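Local coordinates for protein type III restriction-modification enzyme EcoP15I Mod subunit (Escherichia coli, PDB 4ZCF) that methylates the N6 of one adenine in the DNA site 5'-CAGCAG-3' using S-adenosyl-L-methionine, and joins the Res subunit for DNA restriction, at residues F141-L146 with E156-L161. Sequence-based numbering, arbitrary orientation.
Sequences FTPEQL and EAKRIL
The first turn of helix 143-150 lies against the middle of helix 154-164, and the two backbones come nearest at P143 and A157, whose CA atoms are 5.0 Å apart. The small side chain of A157 probably helps the backbones come this close. Its CB points at the first helix and sits 3.3 Å from P143 O. T142 is the N-cap: its OG1 accepts from Q145 N at 3.2 Å, with an N-H...O angle of 163°. L146 N hydrogen-bonds to T142 O and closes the first turn. The segments meet by van der Waals packing, methyls against side chains and backbone; they share no hydrogen bond.

L146 and L161 carry much of it. L146 has CG anti to the backbone N (chi1 177°), and its CG and CB rest on the A157 methyl. Its CD2 reaches further, to 3.8 Å from L161 CG and 4.0 Å from I160 CG2. The two leucine side chains run alongside each other, pointing opposite ways. L161 has CG anti to its carbonyl carbon (chi1 -65°). Its CD1 lies against the backbone ahead of the helix, near F141 O and T142 C, and 4.1 Å from P143 CD. An alanine at L161 would lose CG and both methyls, and would probably loosen the packing against L146, P143 and the F141-T142 backbone. K158 crosses the P143 ring at about a right angle, its CG 3.8 Å from P143 CB.

The two short consecutive helices lie within the methylase region, far from the bound DNA. Helix 63-71 packs against them: Y65 touches both L146 and I160, L68 touches L146, and S64 OG bonds to E156 OE2. The pair follows strand 117-122 of the large mixed sheet and precedes helix 171-188.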
ATOM      1  N   PHE A 141      -7.873 -19.833 -24.574  1.00 70.18           N
ATOM      2  CA  PHE A 141      -8.320 -21.095 -23.974  1.00 69.79           C
ATOM      3  C   PHE A 141      -9.733 -21.480 -24.444  1.00 75.76           C
ATOM      4  O   PHE A 141     -10.432 -20.671 -25.066  1.00 75.70           O
ATOM      5  CB  PHE A 141      -8.298 -21.034 -22.425  1.00 70.86           C
ATOM      6  CG  PHE A 141      -6.987 -20.729 -21.733  1.00 71.85           C
ATOM      7  CD1 PHE A 141      -5.953 -21.659 -21.721  1.00 74.55           C
ATOM      8  CD2 PHE A 141      -6.821 -19.552 -21.011  1.00 73.15           C
ATOM      9  CE1 PHE A 141      -4.750 -21.386 -21.059  1.00 74.98           C
ATOM     10  CE2 PHE A 141      -5.618 -19.282 -20.345  1.00 75.37           C
ATOM     11  CZ  PHE A 141      -4.592 -20.197 -20.376  1.00 73.44           C
ATOM     12  N   THR A 142     -10.136 -22.733 -24.142  1.00 73.31           N
ATOM     13  CA  THR A 142     -11.462 -23.299 -24.415  1.00 72.79           C
ATOM     14  C   THR A 142     -12.233 -23.238 -23.075  1.00 75.14           C
ATOM     15  O   THR A 142     -11.578 -23.281 -22.030  1.00 74.49           O
ATOM     16  CB  THR A 142     -11.342 -24.737 -24.976  1.00 81.12           C
ATOM     17  OG1 THR A 142     -10.993 -25.642 -23.934  1.00 81.23           O
ATOM     18  CG2 THR A 142     -10.327 -24.853 -26.110  1.00 79.90           C
ATOM     19  N   PRO A 143     -13.582 -23.118 -23.036  1.00 71.27           N
ATOM     20  CA  PRO A 143     -14.272 -23.051 -21.729  1.00 70.93           C
ATOM     21  C   PRO A 143     -13.960 -24.229 -20.818  1.00 74.45           C
ATOM     22  O   PRO A 143     -13.990 -24.092 -19.599  1.00 73.57           O
ATOM     23  CB  PRO A 143     -15.755 -23.011 -22.111  1.00 72.88           C
ATOM     24  CG  PRO A 143     -15.775 -22.442 -23.487  1.00 77.55           C
ATOM     25  CD  PRO A 143     -14.547 -23.022 -24.147  1.00 73.23           C
ATOM     26  N   GLU A 144     -13.620 -25.380 -21.423  1.00 71.56           N
ATOM     27  CA  GLU A 144     -13.265 -26.617 -20.725  1.00 71.23           C
ATOM     28  C   GLU A 144     -11.926 -26.401 -20.022  1.00 72.89           C
ATOM     29  O   GLU A 144     -11.834 -26.609 -18.808  1.00 72.08           O
ATOM     30  CB  GLU A 144     -13.208 -27.835 -21.698  1.00 72.69           C
ATOM     31  CG  GLU A 144     -14.027 -27.727 -22.987  1.00 83.18           C
ATOM     32  CD  GLU A 144     -15.542 -27.603 -22.889  1.00110.45           C
ATOM     33  OE1 GLU A 144     -16.151 -28.256 -22.009  1.00115.17           O
ATOM     34  OE2 GLU A 144     -16.125 -26.881 -23.732  1.00100.93           O
ATOM     35  N   GLN A 145     -10.923 -25.918 -20.790  1.00 68.56           N
ATOM     36  CA  GLN A 145      -9.558 -25.598 -20.374  1.00 68.27           C
ATOM     37  C   GLN A 145      -9.505 -24.583 -19.214  1.00 71.54           C
ATOM     38  O   GLN A 145      -8.834 -24.843 -18.212  1.00 71.86           O
ATOM     39  CB  GLN A 145      -8.744 -25.075 -21.578  1.00 69.71           C
ATOM     40  CG  GLN A 145      -8.091 -26.159 -22.431  1.00 82.53           C
ATOM     41  CD  GLN A 145      -6.655 -26.436 -22.043  1.00 99.24           C
ATOM     42  OE1 GLN A 145      -5.801 -25.537 -21.994  1.00 90.09           O
ATOM     43  NE2 GLN A 145      -6.340 -27.703 -21.816  1.00 94.16           N
ATOM     44  N   LEU A 146     -10.212 -23.441 -19.346  1.00 67.20           N
ATOM     45  CA  LEU A 146     -10.243 -22.381 -18.325  1.00 66.95           C
ATOM     46  C   LEU A 146     -10.871 -22.829 -16.985  1.00 70.26           C
ATOM     47  O   LEU A 146     -10.302 -22.555 -15.925  1.00 68.33           O
ATOM     48  CB  LEU A 146     -10.891 -21.086 -18.878  1.00 66.79           C
ATOM     49  CG  LEU A 146     -11.068 -19.887 -17.917  1.00 70.59           C
ATOM     50  CD1 LEU A 146      -9.743 -19.427 -17.338  1.00 69.99           C
ATOM     51  CD2 LEU A 146     -11.768 -18.737 -18.609  1.00 71.69           C
ATOM     52  N   GLU A 156     -19.026 -20.005 -15.831  1.00 62.57           N
ATOM     53  CA  GLU A 156     -18.183 -18.845 -15.567  1.00 61.50           C
ATOM     54  C   GLU A 156     -17.035 -18.776 -16.584  1.00 64.35           C
ATOM     55  O   GLU A 156     -16.766 -17.703 -17.123  1.00 62.76           O
ATOM     56  CB  GLU A 156     -17.677 -18.833 -14.120  1.00 62.72           C
ATOM     57  CG  GLU A 156     -17.272 -17.439 -13.663  1.00 71.44           C
ATOM     58  CD  GLU A 156     -16.811 -17.310 -12.227  1.00 86.55           C
ATOM     59  OE1 GLU A 156     -17.629 -17.575 -11.315  1.00 94.62           O
ATOM     60  OE2 GLU A 156     -15.634 -16.942 -12.010  1.00 66.52           O
ATOM     61  N   ALA A 157     -16.418 -19.934 -16.897  1.00 61.60           N
ATOM     62  CA  ALA A 157     -15.350 -20.058 -17.898  1.00 61.34           C
ATOM     63  C   ALA A 157     -15.844 -19.718 -19.322  1.00 66.64           C
ATOM     64  O   ALA A 157     -15.049 -19.258 -20.152  1.00 66.76           O
ATOM     65  CB  ALA A 157     -14.766 -21.456 -17.859  1.00 61.83           C
ATOM     66  N   LYS A 158     -17.160 -19.934 -19.589  1.00 62.86           N
ATOM     67  CA  LYS A 158     -17.851 -19.596 -20.836  1.00 62.43           C
ATOM     68  C   LYS A 158     -18.090 -18.077 -20.869  1.00 65.30           C
ATOM     69  O   LYS A 158     -17.905 -17.441 -21.908  1.00 64.68           O
ATOM     70  CB  LYS A 158     -19.221 -20.298 -20.902  1.00 65.77           C
ATOM     71  CG  LYS A 158     -19.220 -21.724 -21.441  1.00 84.13           C
ATOM     72  CD  LYS A 158     -20.603 -22.370 -21.244  1.00 90.25           C
ATOM     73  CE  LYS A 158     -20.772 -23.686 -21.964  1.00 98.95           C
ATOM     74  NZ  LYS A 158     -19.905 -24.756 -21.406  1.00105.87           N
ATOM     75  N   ARG A 159     -18.522 -17.511 -19.719  1.00 61.61           N
ATOM     76  CA  ARG A 159     -18.835 -16.094 -19.523  1.00 60.80           C
ATOM     77  C   ARG A 159     -17.609 -15.206 -19.588  1.00 63.38           C
ATOM     78  O   ARG A 159     -17.705 -14.086 -20.108  1.00 62.93           O
ATOM     79  CB  ARG A 159     -19.632 -15.870 -18.228  1.00 60.85           C
ATOM     80  CG  ARG A 159     -21.111 -16.240 -18.366  1.00 67.82           C
ATOM     81  CD  ARG A 159     -21.920 -15.966 -17.113  1.00 76.90           C
ATOM     82  NE  ARG A 159     -23.205 -16.673 -17.120  1.00 93.05           N
ATOM     83  CZ  ARG A 159     -24.332 -16.208 -17.663  1.00110.89           C
ATOM     84  NH1 ARG A 159     -24.350 -15.022 -18.263  1.00 98.93           N
ATOM     85  NH2 ARG A 159     -25.445 -16.929 -17.616  1.00 95.71           N
ATOM     86  N   ILE A 160     -16.463 -15.696 -19.076  1.00 59.07           N
ATOM     87  CA  ILE A 160     -15.210 -14.950 -19.112  1.00 59.59           C
ATOM     88  C   ILE A 160     -14.768 -14.896 -20.568  1.00 69.28           C
ATOM     89  O   ILE A 160     -14.772 -13.811 -21.148  1.00 69.10           O
ATOM     90  CB  ILE A 160     -14.103 -15.523 -18.166  1.00 61.58           C
ATOM     91  CG1 ILE A 160     -14.469 -15.342 -16.680  1.00 60.57           C
ATOM     92  CG2 ILE A 160     -12.719 -14.904 -18.478  1.00 61.61           C
ATOM     93  CD1 ILE A 160     -13.726 -16.301 -15.699  1.00 58.07           C
ATOM     94  N   LEU A 161     -14.468 -16.074 -21.181  1.00 69.25           N
ATOM     95  CA  LEU A 161     -14.020 -16.187 -22.573  1.00 70.26           C
ATOM     96  C   LEU A 161     -14.872 -15.438 -23.582  1.00 76.61           C
ATOM     97  O   LEU A 161     -14.331 -14.940 -24.567  1.00 76.90           O
ATOM     98  CB  LEU A 161     -13.764 -17.635 -22.998  1.00 70.48           C
ATOM     99  CG  LEU A 161     -12.621 -18.352 -22.282  1.00 75.24           C
ATOM    100  CD1 LEU A 161     -12.587 -19.791 -22.664  1.00 75.70           C
ATOM    101  CD2 LEU A 161     -11.269 -17.700 -22.547  1.00 76.77           C
TER